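Local coordinates for twitching motility pilus retraction protein (Geobacter sulfurreducens PCA, PDB 5ZFQ) that probably powers retraction of the type IV pilus as a hexameric ATPase motor, turning ATP hydrolysis into disassembly of the pilus fibre, at residues A[209-217]-A[228-239]; A[283-293]-A[306-317]. All coordinates share one frame; numbering follows the deposited sequence.

Interaction 1: A[209-217]-A[228-239]; sequences KSFKNALKY and VGELRDLETIEA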
loop_
_atom_site.group_PDB
_atom_site.type_symbol
_atom_site.label_atom_id
_atom_site.label_comp_id
_atom_site.label_asym_id
_atom_site.label_seq_id
_atom_site.Cartn_x
_atom_site.Cartn_y
_atom_site.Cartn_z
ATOM N N LYS A 209 -4.942 14.959 18.571
ATOM C CA LYS A 209 -3.896 14.665 17.582
ATOM C C LYS A 209 -4.365 14.805 16.145
ATOM O O LYS A 209 -3.544 14.935 15.237
ATOM C CB LYS A 209 -3.334 13.256 17.781
ATOM C CG LYS A 209 -2.422 13.118 19.003
ATOM C CD LYS A 209 -1.964 11.672 19.164
ATOM C CE LYS A 209 -1.138 11.480 20.423
ATOM N NZ LYS A 209 -0.902 10.030 20.666
ATOM N N SER A 210 -5.677 14.788 15.944
ATOM C CA SER A 210 -6.226 14.772 14.598
ATOM C C SER A 210 -7.722 14.973 14.615
ATOM O O SER A 210 -8.381 14.748 15.642
ATOM C CB SER A 210 -5.902 13.445 13.898
ATOM O OG SER A 210 -6.506 12.338 14.551
ATOM N N PHE A 211 -8.260 15.376 13.471
ATOM C CA PHE A 211 -9.699 15.365 13.288
ATOM C C PHE A 211 -10.270 13.968 13.518
ATOM O O PHE A 211 -11.363 13.819 14.062
ATOM C CB PHE A 211 -10.072 15.843 11.894
ATOM C CG PHE A 211 -9.940 17.309 11.711
ATOM C CD1 PHE A 211 -10.941 18.169 12.188
ATOM C CD2 PHE A 211 -8.830 17.845 11.052
ATOM C CE1 PHE A 211 -10.833 19.540 12.024
ATOM C CE2 PHE A 211 -8.713 19.224 10.877
ATOM C CZ PHE A 211 -9.708 20.074 11.361
ATOM N N LYS A 212 -9.523 12.952 13.099
ATOM C CA LYS A 212 -9.970 11.566 13.207
ATOM C C LYS A 212 -10.136 11.165 14.675
ATOM O O LYS A 212 -11.164 10.582 15.049
ATOM C CB LYS A 212 -8.987 10.630 12.495
ATOM C CG LYS A 212 -9.273 9.138 12.641
ATOM C CD LYS A 212 -7.969 8.327 12.820
ATOM C CE LYS A 212 -8.129 7.153 13.801
ATOM N NZ LYS A 212 -8.264 7.621 15.225
ATOM N N ASN A 213 -9.137 11.484 15.500
ATOM C CA ASN A 213 -9.224 11.228 16.937
ATOM C C ASN A 213 -10.388 11.992 17.574
ATOM O O ASN A 213 -11.204 11.422 18.293
ATOM C CB ASN A 213 -7.908 11.604 17.641
ATOM C CG ASN A 213 -6.877 10.475 17.643
ATOM O OD1 ASN A 213 -7.012 9.483 16.915
ATOM N ND2 ASN A 213 -5.816 10.642 18.450
ATOM N N ALA A 214 -10.464 13.289 17.303
ATOM C CA ALA A 214 -11.443 14.126 17.968
ATOM C C ALA A 214 -12.880 13.762 17.570
ATOM O O ALA A 214 -13.823 13.956 18.345
ATOM C CB ALA A 214 -11.161 15.583 17.676
ATOM N N LEU A 215 -13.057 13.229 16.369
ATOM C CA LEU A 215 -14.392 12.863 15.913
ATOM C C LEU A 215 -14.798 11.460 16.382
ATOM O O LEU A 215 -15.982 11.138 16.464
ATOM C CB LEU A 215 -14.468 12.947 14.392
ATOM C CG LEU A 215 -14.574 14.366 13.864
ATOM C CD1 LEU A 215 -14.462 14.358 12.357
ATOM C CD2 LEU A 215 -15.896 14.950 14.332
ATOM N N LYS A 216 -13.806 10.636 16.686
ATOM C CA LYS A 216 -14.051 9.269 17.107
ATOM C C LYS A 216 -14.936 9.180 18.342
ATOM O O LYS A 216 -15.596 8.154 18.555
ATOM C CB LYS A 216 -12.731 8.564 17.383
ATOM C CG LYS A 216 -12.891 7.123 17.740
ATOM C CD LYS A 216 -11.613 6.566 18.355
ATOM C CE LYS A 216 -11.708 5.058 18.529
ATOM N NZ LYS A 216 -10.418 4.573 19.067
ATOM N N TYR A 217 -14.950 10.249 19.146
ATOM C CA TYR A 217 -15.657 10.244 20.428
ATOM C C TYR A 217 -16.641 11.393 20.574
ATOM O O TYR A 217 -17.214 11.579 21.647
ATOM C CB TYR A 217 -14.664 10.292 21.596
ATOM C CG TYR A 217 -13.838 9.053 21.768
ATOM C CD1 TYR A 217 -14.390 7.785 21.594
ATOM C CD2 TYR A 217 -12.485 9.142 22.083
ATOM C CE1 TYR A 217 -13.611 6.628 21.747
ATOM C CE2 TYR A 217 -11.697 7.997 22.249
ATOM C CZ TYR A 217 -12.259 6.741 22.077
ATOM O OH TYR A 217 -11.465 5.613 22.235
ATOM N N VAL A 228 -16.940 21.216 12.891
ATOM C CA VAL A 228 -16.181 20.033 12.503
ATOM C C VAL A 228 -14.932 20.386 11.691
ATOM O O VAL A 228 -14.029 19.552 11.546
ATOM C CB VAL A 228 -17.104 19.054 11.733
ATOM C CG1 VAL A 228 -16.408 18.363 10.574
ATOM C CG2 VAL A 228 -17.693 18.030 12.690
ATOM N N GLY A 229 -14.866 21.576 11.130
ATOM C CA GLY A 229 -13.705 21.922 10.350
ATOM C C GLY A 229 -13.818 21.340 8.965
ATOM O O GLY A 229 -14.883 20.954 8.561
ATOM N N GLU A 230 -12.723 21.273 8.245
ATOM C CA GLU A 230 -12.729 20.774 6.882
ATOM C C GLU A 230 -13.138 19.361 6.692
ATOM O O GLU A 230 -12.691 18.494 7.380
ATOM C CB GLU A 230 -11.353 20.946 6.229
ATOM C CG GLU A 230 -11.312 20.651 4.726
ATOM C CD GLU A 230 -10.093 21.229 4.004
ATOM O OE1 GLU A 230 -8.987 20.672 4.115
ATOM O OE2 GLU A 230 -10.219 22.251 3.312
ATOM N N LEU A 231 -13.971 19.138 5.707
ATOM C CA LEU A 231 -14.390 17.822 5.388
ATOM C C LEU A 231 -13.316 17.167 4.524
ATOM O O LEU A 231 -13.505 16.957 3.348
ATOM C CB LEU A 231 -15.720 17.864 4.658
ATOM C CG LEU A 231 -16.908 18.453 5.418
ATOM C CD1 LEU A 231 -18.202 18.183 4.711
ATOM C CD2 LEU A 231 -16.987 17.943 6.826
ATOM N N ARG A 232 -12.179 16.846 5.130
ATOM C CA ARG A 232 -11.063 16.197 4.446
ATOM C C ARG A 232 -11.457 14.847 3.842
ATOM O O ARG A 232 -11.352 14.624 2.637
ATOM C CB ARG A 232 -9.906 15.983 5.437
ATOM C CG ARG A 232 -9.109 17.231 5.822
ATOM C CD ARG A 232 -8.045 16.876 6.878
ATOM N NE ARG A 232 -7.132 17.955 7.311
ATOM C CZ ARG A 232 -7.425 19.249 7.502
ATOM N NH1 ARG A 232 -8.659 19.729 7.357
ATOM N NH2 ARG A 232 -6.461 20.077 7.892
ATOM N N ASP A 233 -11.927 13.960 4.711
ATOM C CA ASP A 233 -12.009 12.532 4.447
ATOM C C ASP A 233 -13.421 12.070 4.165
ATOM O O ASP A 233 -14.368 12.842 4.276
ATOM C CB ASP A 233 -11.501 11.775 5.664
ATOM C CG ASP A 233 -10.337 12.461 6.313
ATOM O OD1 ASP A 233 -9.200 12.358 5.795
ATOM O OD2 ASP A 233 -10.577 13.136 7.338
ATOM N N LEU A 234 -13.568 10.790 3.839
ATOM C CA LEU A 234 -14.889 10.165 3.826
ATOM C C LEU A 234 -15.391 10.039 5.262
ATOM O O LEU A 234 -16.595 10.148 5.537
ATOM C CB LEU A 234 -14.853 8.791 3.149
ATOM C CG LEU A 234 -14.616 8.767 1.636
ATOM C CD1 LEU A 234 -14.414 7.349 1.134
ATOM C CD2 LEU A 234 -15.778 9.417 0.919
ATOM N N GLU A 235 -14.443 9.826 6.171
ATOM C CA GLU A 235 -14.739 9.613 7.581
ATOM C C GLU A 235 -15.309 10.862 8.258
ATOM O O GLU A 235 -16.301 10.778 8.995
ATOM C CB GLU A 235 -13.479 9.149 8.309
ATOM C CG GLU A 235 -13.729 8.786 9.763
ATOM C CD GLU A 235 -12.626 7.922 10.362
ATOM O OE1 GLU A 235 -11.871 7.276 9.583
ATOM O OE2 GLU A 235 -12.532 7.876 11.615
ATOM N N THR A 236 -14.677 12.012 8.013
ATOM C CA THR A 236 -15.123 13.279 8.584
ATOM C C THR A 236 -16.511 13.676 8.055
ATOM O O THR A 236 -17.378 14.100 8.825
ATOM C CB THR A 236 -14.096 14.412 8.298
ATOM O OG1 THR A 236 -12.835 14.093 8.910
ATOM C CG2 THR A 236 -14.586 15.756 8.827
ATOM N N ILE A 237 -16.724 13.535 6.750
ATOM C CA ILE A 237 -18.027 13.813 6.156
ATOM C C ILE A 237 -19.133 12.952 6.790
ATOM O O ILE A 237 -20.245 13.434 7.090
ATOM C CB ILE A 237 -17.998 13.580 4.637
ATOM C CG1 ILE A 237 -17.062 14.568 3.964
ATOM C CG2 ILE A 237 -19.371 13.730 4.012
ATOM C CD1 ILE A 237 -17.008 14.362 2.469
ATOM N N GLU A 238 -18.804 11.683 7.008
ATOM C CA GLU A 238 -19.734 10.725 7.576
ATOM C C GLU A 238 -20.060 11.057 9.011
ATOM O O GLU A 238 -21.147 10.750 9.490
ATOM C CB GLU A 238 -19.159 9.314 7.495
ATOM C CG GLU A 238 -19.764 8.449 6.413
ATOM C CD GLU A 238 -18.972 7.174 6.226
ATOM O OE1 GLU A 238 -17.988 6.991 6.980
ATOM O OE2 GLU A 238 -19.312 6.364 5.332
ATOM N N ALA A 239 -19.110 11.667 9.703
ATOM C CA ALA A 239 -19.347 12.070 11.076
ATOM C C ALA A 239 -20.258 13.295 11.102
ATOM O O ALA A 239 -21.230 13.326 11.845
ATOM C CB ALA A 239 -18.032 12.345 11.795
HETATM O O HOH W 1 -13.326 9.679 13.519
#
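Phe211 sets ring carbon CE2 over the centre of the Arg232 guanidinium, 3.6 Å from Arg232 NH1, with the two planes turned 43° apart. CG lies beside the backbone N (chi1 -75°), which swings the ring off helix 211-216 and over the end of strand 225-230, where its CE1 comes 3.2 Å from Val228 O and lies beside Gly229. Arg232 comes to it with a chain extended from CG to NE, meeting the ring crosswise; its charge is also near Glu230, though no N-H points at that carboxylate. An alanine in place of Phe211 would probably uncover the guanidinium face and open a gap above Val228 and Gly229, leaving the end of Arg232 freer to turn.

One helical turn on, Leu215 drops its two methyls into separate places. CD1 rests 3.8 Å from Thr236 CG2 and 4.1 Å from Ala239 CB, while CD2 meets Val228 CG2 at 3.9 Å, so this one side chain bridges strand and helix. Thr236 turns its OG1 back to the anti lone pair of Asp233 OD2 and offers its methyl to the leucine. On the outer side a water donates to Lys212 O (2.8 Å) and Glu235 OE2 (2.7 Å), linking the two helices where no direct hydrogen bond does.

Ser210 OG caps helix 211-216 by accepting from Asn213 N, and just before it Lys209 NZ bonds to Glu91 O of a neighbouring subunit. The helix runs 29° from helix 234-239. The contact packs helix 211-216 against strand 225-230 and the start of helix 234-245, on the RecA-like ATPase core expected of this family, and the Val-Gly-Glu-Leu-Arg-Asp run is consistent with the end of the Walker B motif of PilT-type motors.

Interaction 2: A[283-293]-A[306-317]; sequences SFVLEGVMSQT and ALEVMVPNPAIR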
loop_
_atom_site.group_PDB
_atom_site.type_symbol
_atom_site.label_atom_id
_atom_site.label_comp_id
_atom_site.label_asym_id
_atom_site.label_seq_id
_atom_site.Cartn_x
_atom_site.Cartn_y
_atom_site.Cartn_z
ATOM N N SER A 283 -29.932 15.815 1.230
ATOM C CA SER A 283 -31.190 16.471 0.898
ATOM C C SER A 283 -31.972 16.704 2.180
ATOM O O SER A 283 -32.691 17.696 2.308
ATOM C CB SER A 283 -32.019 15.653 -0.118
ATOM O OG SER A 283 -32.322 14.343 0.339
ATOM N N PHE A 284 -31.791 15.795 3.132
ATOM C CA PHE A 284 -32.505 15.840 4.400
ATOM C C PHE A 284 -31.904 16.857 5.393
ATOM O O PHE A 284 -32.643 17.642 6.003
ATOM C CB PHE A 284 -32.541 14.425 5.012
ATOM C CG PHE A 284 -33.089 14.373 6.412
ATOM C CD1 PHE A 284 -34.178 15.165 6.793
ATOM C CD2 PHE A 284 -32.530 13.516 7.350
ATOM C CE1 PHE A 284 -34.691 15.119 8.092
ATOM C CE2 PHE A 284 -33.039 13.461 8.650
ATOM C CZ PHE A 284 -34.124 14.271 9.014
ATOM N N VAL A 285 -30.576 16.851 5.540
ATOM C CA VAL A 285 -29.944 17.546 6.663
ATOM C C VAL A 285 -29.331 18.914 6.309
ATOM O O VAL A 285 -29.139 19.753 7.205
ATOM C CB VAL A 285 -28.829 16.667 7.330
ATOM C CG1 VAL A 285 -29.352 15.295 7.711
ATOM C CG2 VAL A 285 -27.612 16.560 6.438
ATOM N N LEU A 286 -29.032 19.143 5.028
ATOM C CA LEU A 286 -28.429 20.408 4.581
ATOM C C LEU A 286 -29.365 21.565 4.856
ATOM O O LEU A 286 -30.527 21.533 4.438
ATOM C CB LEU A 286 -28.100 20.355 3.088
ATOM C CG LEU A 286 -27.035 21.274 2.490
ATOM C CD1 LEU A 286 -25.716 21.194 3.265
ATOM C CD2 LEU A 286 -26.809 20.915 1.031
ATOM N N GLU A 287 -28.882 22.570 5.583
ATOM C CA GLU A 287 -29.727 23.713 5.933
ATOM C C GLU A 287 -29.174 24.981 5.316
ATOM O O GLU A 287 -29.821 26.029 5.333
ATOM C CB GLU A 287 -29.863 23.870 7.454
ATOM C CG GLU A 287 -30.756 22.813 8.123
ATOM C CD GLU A 287 -32.189 22.785 7.560
ATOM O OE1 GLU A 287 -32.684 23.844 7.083
ATOM O OE2 GLU A 287 -32.810 21.691 7.577
ATOM N N GLY A 288 -27.983 24.882 4.743
ATOM C CA GLY A 288 -27.373 26.037 4.120
ATOM C C GLY A 288 -25.925 25.859 3.711
ATOM O O GLY A 288 -25.151 25.125 4.336
ATOM N N VAL A 289 -25.562 26.548 2.641
ATOM C CA VAL A 289 -24.203 26.516 2.126
ATOM C C VAL A 289 -23.772 27.934 1.833
ATOM O O VAL A 289 -24.448 28.665 1.114
ATOM C CB VAL A 289 -24.072 25.668 0.820
ATOM C CG1 VAL A 289 -22.623 25.701 0.305
ATOM C CG2 VAL A 289 -24.588 24.232 1.035
ATOM N N MET A 290 -22.651 28.330 2.397
ATOM C CA MET A 290 -22.102 29.622 2.078
ATOM C C MET A 290 -20.739 29.467 1.429
ATOM O O MET A 290 -19.836 28.846 1.971
ATOM C CB MET A 290 -22.042 30.490 3.328
ATOM C CG MET A 290 -23.439 30.763 3.891
ATOM S SD MET A 290 -23.415 31.611 5.478
ATOM C CE MET A 290 -22.177 30.680 6.309
ATOM N N SER A 291 -20.558 30.124 0.309
ATOM C CA SER A 291 -19.298 30.111 -0.372
ATOM C C SER A 291 -18.745 31.497 -0.355
ATOM O O SER A 291 -19.392 32.405 -0.752
ATOM C CB SER A 291 -19.473 29.593 -1.759
ATOM O OG SER A 291 -19.643 28.224 -1.654
ATOM N N GLN A 292 -17.508 31.636 0.082
ATOM C CA GLN A 292 -16.910 32.932 0.232
ATOM C C GLN A 292 -15.636 33.246 -0.467
ATOM O O GLN A 292 -14.845 32.396 -0.695
ATOM C CB GLN A 292 -16.628 33.135 1.691
ATOM C CG GLN A 292 -17.846 33.024 2.561
ATOM C CD GLN A 292 -17.570 33.425 3.968
ATOM O OE1 GLN A 292 -16.447 33.627 4.335
ATOM N NE2 GLN A 292 -18.598 33.539 4.754
ATOM N N THR A 293 -15.500 34.495 -0.863
ATOM C CA THR A 293 -14.278 35.014 -1.433
ATOM C C THR A 293 -13.911 36.369 -0.887
ATOM O O THR A 293 -14.730 37.229 -0.836
ATOM C CB THR A 293 -14.367 35.261 -2.934
ATOM O OG1 THR A 293 -14.900 34.131 -3.585
ATOM C CG2 THR A 293 -13.027 35.446 -3.459
ATOM N N ALA A 306 -17.309 38.596 -1.005
ATOM C CA ALA A 306 -18.246 38.169 -2.012
ATOM C C ALA A 306 -18.769 36.843 -1.486
ATOM O O ALA A 306 -18.044 36.010 -1.031
ATOM C CB ALA A 306 -17.596 38.039 -3.352
ATOM N N LEU A 307 -20.052 36.642 -1.596
ATOM C CA LEU A 307 -20.655 35.516 -0.916
ATOM C C LEU A 307 -21.782 34.886 -1.726
ATOM O O LEU A 307 -22.726 35.569 -2.163
ATOM C CB LEU A 307 -21.173 35.964 0.457
ATOM C CG LEU A 307 -21.955 34.987 1.330
ATOM C CD1 LEU A 307 -21.052 33.971 2.048
ATOM C CD2 LEU A 307 -22.806 35.786 2.311
ATOM N N GLU A 308 -21.731 33.581 -1.861
ATOM C CA GLU A 308 -22.771 32.868 -2.512
ATOM C C GLU A 308 -23.472 32.130 -1.399
ATOM O O GLU A 308 -22.853 31.470 -0.626
ATOM C CB GLU A 308 -22.193 31.914 -3.522
ATOM C CG GLU A 308 -23.174 30.861 -3.962
ATOM C CD GLU A 308 -22.968 30.374 -5.358
ATOM O OE1 GLU A 308 -23.212 31.111 -6.286
ATOM O OE2 GLU A 308 -22.579 29.245 -5.529
ATOM N N VAL A 309 -24.783 32.275 -1.310
ATOM C CA VAL A 309 -25.568 31.604 -0.295
ATOM C C VAL A 309 -26.654 30.733 -0.865
ATOM O O VAL A 309 -27.456 31.186 -1.610
ATOM C CB VAL A 309 -26.299 32.615 0.591
ATOM C CG1 VAL A 309 -27.060 31.933 1.689
ATOM C CG2 VAL A 309 -25.356 33.630 1.155
ATOM N N MET A 310 -26.698 29.481 -0.470
ATOM C CA MET A 310 -27.743 28.591 -0.900
ATOM C C MET A 310 -28.561 28.120 0.285
ATOM O O MET A 310 -28.039 27.500 1.163
ATOM C CB MET A 310 -27.135 27.377 -1.552
ATOM C CG MET A 310 -28.100 26.515 -2.317
ATOM S SD MET A 310 -28.983 25.247 -1.455
ATOM C CE MET A 310 -27.754 24.207 -0.784
ATOM N N VAL A 311 -29.852 28.399 0.287
ATOM C CA VAL A 311 -30.736 27.957 1.338
ATOM C C VAL A 311 -31.663 26.954 0.723
ATOM O O VAL A 311 -32.408 27.271 -0.157
ATOM C CB VAL A 311 -31.573 29.092 1.902
ATOM C CG1 VAL A 311 -32.334 28.614 3.110
ATOM C CG2 VAL A 311 -30.687 30.236 2.318
ATOM N N PRO A 312 -31.587 25.675 1.242
ATOM C CA PRO A 312 -32.466 24.691 0.605
ATOM C C PRO A 312 -33.942 24.875 0.782
ATOM O O PRO A 312 -34.372 25.428 1.749
ATOM C CB PRO A 312 -32.051 23.394 1.262
ATOM C CG PRO A 312 -30.645 23.594 1.562
ATOM C CD PRO A 312 -30.704 24.895 2.203
ATOM N N ASN A 313 -34.698 24.409 -0.192
ATOM C CA ASN A 313 -36.140 24.481 -0.177
ATOM C C ASN A 313 -36.681 23.200 -0.728
ATOM O O ASN A 313 -35.941 22.419 -1.245
ATOM C CB ASN A 313 -36.677 25.699 -0.898
ATOM C CG ASN A 313 -36.260 25.773 -2.333
ATOM O OD1 ASN A 313 -35.991 24.788 -2.970
ATOM N ND2 ASN A 313 -36.227 26.957 -2.843
ATOM N N PRO A 314 -37.964 22.938 -0.590
ATOM C CA PRO A 314 -38.433 21.657 -1.129
ATOM C C PRO A 314 -37.851 21.348 -2.506
ATOM O O PRO A 314 -37.361 20.231 -2.728
ATOM C CB PRO A 314 -39.942 21.859 -1.214
ATOM C CG PRO A 314 -40.242 22.762 -0.089
ATOM C CD PRO A 314 -39.079 23.710 -0.005
ATOM N N ALA A 315 -37.860 22.349 -3.386
ATOM C CA ALA A 315 -37.429 22.181 -4.772
ATOM C C ALA A 315 -35.973 21.740 -4.907
ATOM O O ALA A 315 -35.640 20.948 -5.799
ATOM C CB ALA A 315 -37.658 23.485 -5.555
ATOM N N ILE A 316 -35.118 22.250 -4.021
ATOM C CA ILE A 316 -33.678 21.962 -4.059
ATOM C C ILE A 316 -33.342 20.616 -3.421
ATOM O O ILE A 316 -32.494 19.875 -3.919
ATOM C CB ILE A 316 -32.867 23.104 -3.376
ATOM C CG1 ILE A 316 -32.907 24.350 -4.268
ATOM C CG2 ILE A 316 -31.427 22.670 -3.057
ATOM C CD1 ILE A 316 -32.109 25.524 -3.771
ATOM N N ARG A 317 -34.023 20.293 -2.331
ATOM C CA ARG A 317 -33.804 19.010 -1.677
ATOM C C ARG A 317 -34.104 17.870 -2.645
ATOM O O ARG A 317 -33.413 16.843 -2.638
ATOM C CB ARG A 317 -34.670 18.864 -0.423
ATOM C CG ARG A 317 -34.395 19.868 0.662
ATOM C CD ARG A 317 -35.173 19.517 1.935
ATOM N NE ARG A 317 -35.067 20.585 2.924
ATOM C CZ ARG A 317 -34.002 20.788 3.696
ATOM N NH1 ARG A 317 -32.940 19.990 3.603
ATOM N NH2 ARG A 317 -33.997 21.800 4.563
#
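The methyl of Met310 sits among aliphatic neighbours: CE is 3.7 Å from Val289 CG2 and 3.9 Å from Leu286 CD2. Its chain bends at chi2 (-87°) and chi3, which carries the sulfur along the strand and turns CE across toward Val289 and Leu286, and Met332 of helix 328-333 packs on the same residue. The other face of the two strands carries Met290, Val309, Gln292 and Leu307. There Leu307 CD1 leans across the strand pair to Met290 CB at 3.8 Å and lies alongside the aliphatic start of Gln292, while Met290 and Val309 both pack against helix 139-144.

Backbone pairing runs through this layer. The axes of strands 286-293 and 306-310 approach to 4.7 Å at 167°, an antiparallel beta hairpin that forms one margin of the mixed sheet of the RecA-like ATPase domain; strand 286-296 is also paired in parallel with strand 150-155. Val289 with Met310, Ser291 with Glu308 and Thr293 with Ala306 are hydrogen-bonded pairs, each joined by two bonds. The polar ends of the middle pair are taken up elsewhere: Ser291 OG meets Thr155 OG1, and the Glu308 carboxylate accepts from Met344 N and Ala259 N.

Beyond the strands, the Pro312 ring covers Leu286 O and Glu287 O and, through CB, one face of the Arg317 guanidinium. Arg317, extended from CG to NE, carries its NH1 to two carbonyls: Ser283 O in the last turn of helix 275-285, at 2.6 Å and nearly in the guanidinium plane, and Leu286 O just past its end, at 3.0 Å and more tilted from it. The negative end of that helix dipole probably welcomes the charge. At the polar edge, Arg317 NH2 makes a weak hydrogen bond, part of a salt bridge, to Glu287 OE2 at 3.2 Å, the planes 50° apart.

Both contacts belong to one mixed sheet but hold different parts of it. Interaction 1 fixes a short helix to strand 225-230 and the helix that follows; it is only partly buried, with no direct hydrogen bond between its segments, so apolar and ring-guanidinium contacts and one water do the work. Interaction 2 pairs two strands at the sheet's margin and is largely buried, built on paired backbone hydrogen bonds. Each brings in an arginine differently: the guanidinium of Arg232 has a ring carbon over one face, at a slant, whereas Arg317 spends its N-H groups on carbonyls and a carboxylate. Their centres are about 22 Å apart without touching, and both segment pairs also reach a neighbouring subunit.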